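PDB 4PZC: 3-Hydroxyacyl-CoA dehydrogenase from Ralstonia eutropha H16, which catalyses the NAD-dependent interconversion of (S)-3-hydroxybutyryl-CoA and acetoacetyl-CoA, as a member of the 3-hydroxyacyl-CoA dehydrogenase family. Local coordinates for the interface of chains A and B. Sequence-based numbering; all coordinates share one arbitrary frame. Chains: chain A/B, 3-Hydroxyacyl-CoA dehydrogenase.

Contact 1: the interface of chains A and B. Residues chain A 177-180, 188; chain B 213-214, 216-217.
A:Thr180 and B:Glu213 are joined by a hydrogen bond in this patch, where a strand of the Rossmann-type NAD-binding domain of one 3-hydroxyacyl-CoA dehydrogenase subunit (177-182) lies over a helix of the partner's C-terminal domain (211-222). The backbone N of A:Thr180 donates to the carboxylate oxygen OE2 of B:Glu213 at 3.1 Å. The bond is nearly straight, 174° at the hydrogen, but the N-H comes down from above the carboxylate plane, well tilted from it. B:Glu213 reaches the strand because its CG stands anti to its own carbonyl carbon (chi1 -76°) and the chain then runs extended, its end lying alongside A:Thr180 and pointing the same way. A side chain of the helix thus ties to a main-chain amide of the strand, a link that does not depend on the hydroxyl of A:Thr180.

Apolar packing centres on A:Ile179, whose delta methyl presses down on the helix. CD1 of A:Ile179 lies 3.6 Å from CB of B:Glu216. It is 3.9 Å from CA of B:Glu213 and also approaches the carbonyl O of that residue. The methyl therefore sits over one turn of helix, between the roots of the two glutamates, with the backbone of B:Gly217 next to it; the absence of a side chain at B:Gly217 probably helps the methyl approach the main chain. Farther along, A:Val188 turns CG1 toward CA of B:Ile214 at 4.4 Å, a looser contact at the margin.

At the other end of the strand the carboxylate of B:Glu216 stands over one face of the A:Tyr177 ring, offset toward the rim, its plane 81° from that of the ring. CD of B:Glu216 is 3.8 Å from CE1 of A:Tyr177. The tyrosine is poorly ordered, and the much shorter approach of OE1 to the ring is doubtful.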
ATOM      1  N   TYR A 177      -1.297  18.974  -3.975  1.00 77.50           N
ATOM      2  CA  TYR A 177      -2.407  18.437  -4.748  1.00 78.41           C
ATOM      3  C   TYR A 177      -3.684  18.291  -3.909  1.00 67.36           C
ATOM      4  O   TYR A 177      -3.701  17.578  -2.910  1.00 60.48           O
ATOM      5  CB  TYR A 177      -2.054  17.115  -5.442  1.00 87.99           C
ATOM      6  CG  TYR A 177      -2.370  17.235  -6.904  1.00107.83           C
ATOM      7  CD1 TYR A 177      -3.686  17.417  -7.327  1.00117.26           C
ATOM      8  CD2 TYR A 177      -1.356  17.267  -7.862  1.00121.77           C
ATOM      9  CE1 TYR A 177      -3.991  17.586  -8.665  1.00127.45           C
ATOM     10  CE2 TYR A 177      -1.652  17.426  -9.207  1.00130.30           C
ATOM     11  CZ  TYR A 177      -2.972  17.585  -9.602  1.00132.52           C
ATOM     12  OH  TYR A 177      -3.277  17.747 -10.933  1.00141.16           O
ATOM     13  N   PRO A 178      -4.756  18.981  -4.312  1.00 62.25           N
ATOM     14  CA  PRO A 178      -6.045  18.811  -3.670  1.00 63.01           C
ATOM     15  C   PRO A 178      -6.639  17.465  -3.974  1.00 61.93           C
ATOM     16  O   PRO A 178      -6.441  16.945  -5.062  1.00 65.22           O
ATOM     17  CB  PRO A 178      -6.911  19.851  -4.372  1.00 63.17           C
ATOM     18  CG  PRO A 178      -6.322  19.930  -5.733  1.00 63.59           C
ATOM     19  CD  PRO A 178      -4.855  19.921  -5.439  1.00 63.50           C
ATOM     20  N   ILE A 179      -7.383  16.928  -3.025  1.00 60.69           N
ATOM     21  CA  ILE A 179      -8.123  15.702  -3.227  1.00 63.64           C
ATOM     22  C   ILE A 179      -9.514  15.914  -2.664  1.00 63.15           C
ATOM     23  O   ILE A 179      -9.686  15.996  -1.447  1.00 65.28           O
ATOM     24  CB  ILE A 179      -7.456  14.541  -2.478  1.00 71.09           C
ATOM     25  CG1 ILE A 179      -6.068  14.254  -3.056  1.00 75.46           C
ATOM     26  CG2 ILE A 179      -8.325  13.292  -2.514  1.00 70.51           C
ATOM     27  CD1 ILE A 179      -6.093  13.820  -4.503  1.00 79.53           C
ATOM     28  N   THR A 180     -10.507  16.022  -3.539  1.00 60.58           N
ATOM     29  CA  THR A 180     -11.869  16.294  -3.099  1.00 56.92           C
ATOM     30  C   THR A 180     -12.584  15.003  -2.715  1.00 53.39           C
ATOM     31  O   THR A 180     -12.460  13.964  -3.377  1.00 52.83           O
ATOM     32  CB  THR A 180     -12.621  17.119  -4.142  1.00 61.43           C
ATOM     33  OG1 THR A 180     -11.967  18.387  -4.239  1.00 68.79           O
ATOM     34  CG2 THR A 180     -14.061  17.351  -3.746  1.00 60.90           C
ATOM     35  N   VAL A 188     -10.398   9.485   2.179  1.00 40.56           N
ATOM     36  CA  VAL A 188      -9.869   8.615   1.167  1.00 39.92           C
ATOM     37  C   VAL A 188      -8.621   7.926   1.684  1.00 40.90           C
ATOM     38  O   VAL A 188      -8.568   6.690   1.714  1.00 40.80           O
ATOM     39  CB  VAL A 188      -9.609   9.387  -0.152  1.00 41.86           C
ATOM     40  CG1 VAL A 188      -8.517   8.745  -0.988  1.00 42.68           C
ATOM     41  CG2 VAL A 188     -10.889   9.464  -0.982  1.00 42.36           C
TER
ATOM     42  N   GLU B 213      -8.104  11.009  -8.544  1.00 52.07           N
ATOM     43  CA  GLU B 213      -7.872  11.596  -7.227  1.00 54.09           C
ATOM     44  C   GLU B 213      -7.629  10.515  -6.168  1.00 53.35           C
ATOM     45  O   GLU B 213      -6.801  10.683  -5.282  1.00 54.24           O
ATOM     46  CB  GLU B 213      -9.059  12.471  -6.814  1.00 58.41           C
ATOM     47  CG  GLU B 213      -9.155  13.849  -7.482  1.00 58.87           C
ATOM     48  CD  GLU B 213     -10.245  14.712  -6.854  1.00 59.92           C
ATOM     49  OE1 GLU B 213     -11.365  14.184  -6.608  1.00 63.54           O
ATOM     50  OE2 GLU B 213      -9.979  15.904  -6.569  1.00 56.00           O
ATOM     51  N   ILE B 214      -8.366   9.414  -6.250  1.00 50.25           N
ATOM     52  CA  ILE B 214      -8.167   8.320  -5.324  1.00 46.32           C
ATOM     53  C   ILE B 214      -6.718   7.801  -5.434  1.00 51.29           C
ATOM     54  O   ILE B 214      -6.040   7.542  -4.406  1.00 47.17           O
ATOM     55  CB  ILE B 214      -9.178   7.191  -5.595  1.00 42.39           C
ATOM     56  CG1 ILE B 214     -10.586   7.586  -5.146  1.00 42.64           C
ATOM     57  CG2 ILE B 214      -8.783   5.924  -4.866  1.00 41.34           C
ATOM     58  CD1 ILE B 214     -11.685   6.612  -5.580  1.00 41.72           C
ATOM     59  N   GLU B 216      -4.155   9.478  -6.714  1.00 48.94           N
ATOM     60  CA  GLU B 216      -3.274  10.552  -6.293  1.00 53.98           C
ATOM     61  C   GLU B 216      -3.080  10.464  -4.788  1.00 49.39           C
ATOM     62  O   GLU B 216      -1.944  10.405  -4.289  1.00 49.07           O
ATOM     63  CB  GLU B 216      -3.835  11.951  -6.657  1.00 61.75           C
ATOM     64  CG  GLU B 216      -3.721  12.437  -8.118  1.00 71.68           C
ATOM     65  CD  GLU B 216      -4.374  13.830  -8.382  1.00 85.55           C
ATOM     66  OE1 GLU B 216      -3.980  14.863  -7.764  1.00 78.00           O
ATOM     67  OE2 GLU B 216      -5.288  13.905  -9.245  1.00 88.98           O
ATOM     68  N   GLY B 217      -4.203  10.461  -4.081  1.00 44.31           N
ATOM     69  CA  GLY B 217      -4.218  10.408  -2.635  1.00 45.11           C
ATOM     70  C   GLY B 217      -3.261   9.375  -2.049  1.00 49.42           C
ATOM     71  O   GLY B 217      -2.612   9.625  -1.013  1.00 44.96           O
TER

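Contact 2: the interface of chains A and B. Residues chain A 191-192, 255-256; chain B 199, 202, 255, 257.
A:Lys255, A:Arg191 and A:Tyr256 converge on the carboxylate of B:Glu199, in the interface of the two chains of the assembly, probably the usual C-terminal-domain dimer of the 3-hydroxyacyl-CoA dehydrogenase family. B:Glu199 projects from helix 189-205 of its chain; A:Arg191 stands on the same helix of the partner, while A:Lys255 and A:Tyr256 belong to the short 3-10 helix 254-256.

Salt bridges from A:Lys255 and A:Arg191 reach the two oxygens. The ammonium NZ of A:Lys255 meets OE1 of B:Glu199 at 2.7 Å on the syn side, somewhat out of plane, at the end of an extended chain that comes from the opposite direction. NE of A:Arg191 bonds OE2 of B:Glu199 at 2.8 Å through the anti lone pair; the bond is bent, 138° at the hydrogen. The arginine chain turns at chi2 (-91°) and crosses the glutamate at about a right angle, bringing NE rather than the terminal NH1 or NH2 to the acid.

The syn lone pair of OE2 takes the phenol OH of A:Tyr256, whose ring meets that oxygen edge-on, nearly perpendicular to the carboxylate. The modelled separation is very short and its exact length is doubtful. NE and OH approach OE2 from different directions, about a right angle apart, and the two cationic groups would probably favour an ionised B:Glu199.

Carbon contacts flank the polar centre. CG2 of A:Ile192 packs against CG of B:Glu199 at 3.3 Å, and CD of A:Arg191 touches the same CG at 3.6 Å. The aliphatic part of A:Lys255 passes the B:Lys255 backbone, its CD 3.5 Å from the carbonyl O, and CD also lies 3.6 Å from NH2 of B:Arg257.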
ATOM      1  N   ARG A 191      -8.928   5.786   4.943  1.00 37.37           N
ATOM      2  CA  ARG A 191      -9.973   4.798   4.653  1.00 38.82           C
ATOM      3  C   ARG A 191      -9.464   3.572   3.952  1.00 37.00           C
ATOM      4  O   ARG A 191      -9.875   2.451   4.292  1.00 37.64           O
ATOM      5  CB  ARG A 191     -11.101   5.368   3.807  1.00 39.77           C
ATOM      6  CG  ARG A 191     -12.431   4.648   4.023  1.00 42.56           C
ATOM      7  CD  ARG A 191     -12.585   3.519   3.050  1.00 45.29           C
ATOM      8  NE  ARG A 191     -13.850   2.790   3.076  1.00 46.50           N
ATOM      9  CZ  ARG A 191     -14.999   3.241   2.582  1.00 48.12           C
ATOM     10  NH1 ARG A 191     -15.138   4.490   2.118  1.00 45.30           N
ATOM     11  NH2 ARG A 191     -16.039   2.433   2.593  1.00 53.99           N
ATOM     12  N   ILE A 192      -8.585   3.727   2.983  1.00 33.91           N
ATOM     13  CA  ILE A 192      -8.062   2.502   2.416  1.00 39.83           C
ATOM     14  C   ILE A 192      -6.707   2.064   2.988  1.00 41.44           C
ATOM     15  O   ILE A 192      -6.499   0.868   3.226  1.00 39.94           O
ATOM     16  CB  ILE A 192      -8.223   2.461   0.891  1.00 44.37           C
ATOM     17  CG1 ILE A 192      -7.364   3.477   0.173  1.00 44.75           C
ATOM     18  CG2 ILE A 192      -9.698   2.715   0.587  1.00 48.96           C
ATOM     19  CD1 ILE A 192      -8.127   4.283  -0.889  1.00 44.13           C
ATOM     20  N   LYS A 255     -16.773  -5.444   9.243  1.00 35.65           N
ATOM     21  CA  LYS A 255     -15.753  -5.506   8.206  1.00 37.61           C
ATOM     22  C   LYS A 255     -14.498  -4.804   8.691  1.00 36.17           C
ATOM     23  O   LYS A 255     -13.392  -5.206   8.378  1.00 33.27           O
ATOM     24  CB  LYS A 255     -16.250  -4.854   6.901  1.00 40.93           C
ATOM     25  CG  LYS A 255     -15.140  -4.529   5.908  1.00 40.25           C
ATOM     26  CD  LYS A 255     -15.665  -4.286   4.498  1.00 42.40           C
ATOM     27  CE  LYS A 255     -14.514  -3.801   3.632  1.00 44.03           C
ATOM     28  NZ  LYS A 255     -14.863  -3.290   2.289  1.00 44.90           N
ATOM     29  N   TYR A 256     -14.697  -3.739   9.453  1.00 37.60           N
ATOM     30  CA  TYR A 256     -13.601  -2.911   9.959  1.00 39.85           C
ATOM     31  C   TYR A 256     -13.195  -3.179  11.415  1.00 41.00           C
ATOM     32  O   TYR A 256     -12.495  -2.362  11.980  1.00 43.48           O
ATOM     33  CB  TYR A 256     -13.994  -1.426   9.790  1.00 39.82           C
ATOM     34  CG  TYR A 256     -14.433  -1.109   8.376  1.00 37.35           C
ATOM     35  CD1 TYR A 256     -15.764  -1.234   7.984  1.00 37.67           C
ATOM     36  CD2 TYR A 256     -13.494  -0.716   7.422  1.00 37.77           C
ATOM     37  CE1 TYR A 256     -16.151  -0.960   6.673  1.00 38.75           C
ATOM     38  CE2 TYR A 256     -13.852  -0.451   6.114  1.00 38.11           C
ATOM     39  CZ  TYR A 256     -15.172  -0.568   5.742  1.00 38.93           C
ATOM     40  OH  TYR A 256     -15.472  -0.293   4.443  1.00 38.97           O
TER
ATOM     41  N   GLU B 199     -10.946  -2.005  -1.229  1.00 45.83           N
ATOM     42  CA  GLU B 199     -11.479  -0.847  -0.505  1.00 43.24           C
ATOM     43  C   GLU B 199     -11.531   0.345  -1.427  1.00 39.12           C
ATOM     44  O   GLU B 199     -12.463   1.115  -1.360  1.00 36.68           O
ATOM     45  CB  GLU B 199     -10.677  -0.494   0.746  1.00 43.47           C
ATOM     46  CG  GLU B 199     -11.511   0.275   1.769  1.00 42.07           C
ATOM     47  CD  GLU B 199     -12.650  -0.553   2.364  1.00 43.36           C
ATOM     48  OE1 GLU B 199     -12.604  -1.793   2.258  1.00 42.64           O
ATOM     49  OE2 GLU B 199     -13.592   0.037   2.946  1.00 43.90           O
ATOM     50  N   CYS B 202     -14.552   0.278  -3.393  1.00 39.68           N
ATOM     51  CA  CYS B 202     -15.667   0.711  -2.557  1.00 40.31           C
ATOM     52  C   CYS B 202     -15.782   2.224  -2.486  1.00 41.25           C
ATOM     53  O   CYS B 202     -16.866   2.783  -2.669  1.00 46.20           O
ATOM     54  CB  CYS B 202     -15.555   0.139  -1.150  1.00 40.67           C
ATOM     55  SG  CYS B 202     -15.491  -1.667  -1.134  1.00 42.48           S
ATOM     56  N   LYS B 255     -16.434  -9.769   5.557  1.00 35.65           N
ATOM     57  CA  LYS B 255     -15.390  -8.761   5.674  1.00 37.61           C
ATOM     58  C   LYS B 255     -14.713  -8.578   4.329  1.00 36.17           C
ATOM     59  O   LYS B 255     -14.312  -7.486   3.970  1.00 33.27           O
ATOM     60  CB  LYS B 255     -14.349  -9.164   6.736  1.00 40.93           C
ATOM     61  CG  LYS B 255     -13.043  -8.383   6.653  1.00 40.25           C
ATOM     62  CD  LYS B 255     -12.213  -8.486   7.927  1.00 42.40           C
ATOM     63  CE  LYS B 255     -10.867  -7.826   7.680  1.00 44.03           C
ATOM     64  NZ  LYS B 255      -9.830  -8.023   8.717  1.00 44.90           N
ATOM     65  N   ARG B 257     -16.127  -9.360   1.255  1.00 43.24           N
ATOM     66  CA  ARG B 257     -17.055  -9.020   0.154  1.00 45.05           C
ATOM     67  C   ARG B 257     -16.357  -8.341  -1.002  1.00 42.80           C
ATOM     68  O   ARG B 257     -15.738  -7.298  -0.809  1.00 43.34           O
ATOM     69  CB  ARG B 257     -18.024  -7.941   0.623  1.00 50.33           C
ATOM     70  CG  ARG B 257     -19.355  -8.375   1.186  1.00 54.96           C
ATOM     71  CD  ARG B 257     -20.067  -7.124   1.727  1.00 55.93           C
ATOM     72  NE  ARG B 257     -19.454  -6.656   2.964  1.00 52.90           N
ATOM     73  CZ  ARG B 257     -19.716  -5.509   3.581  1.00 54.72           C
ATOM     74  NH1 ARG B 257     -20.568  -4.637   3.070  1.00 51.61           N
ATOM     75  NH2 ARG B 257     -19.095  -5.230   4.731  1.00 60.62           N
TER

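Contacts 1 and 2 lie about 18 Å apart, measured between the centres of their C-alpha atoms, and share no residue. On the A side they run close along the chain: A:Val188 of contact 1 directly precedes helix 189-205, which carries A:Arg191 and A:Ile192 of contact 2. On the B side helix 211-222 serves contact 1, and helix 189-205 with B:Lys255 and B:Arg257 serves contact 2. Contact 2 joins the C-terminal domains near the two-fold axis, whereas contact 1 braces the NAD-binding domain of one subunit against the other's C-terminal domain. Each recurs with chains exchanged, so together they probably help fix domain positions in the likely dimer.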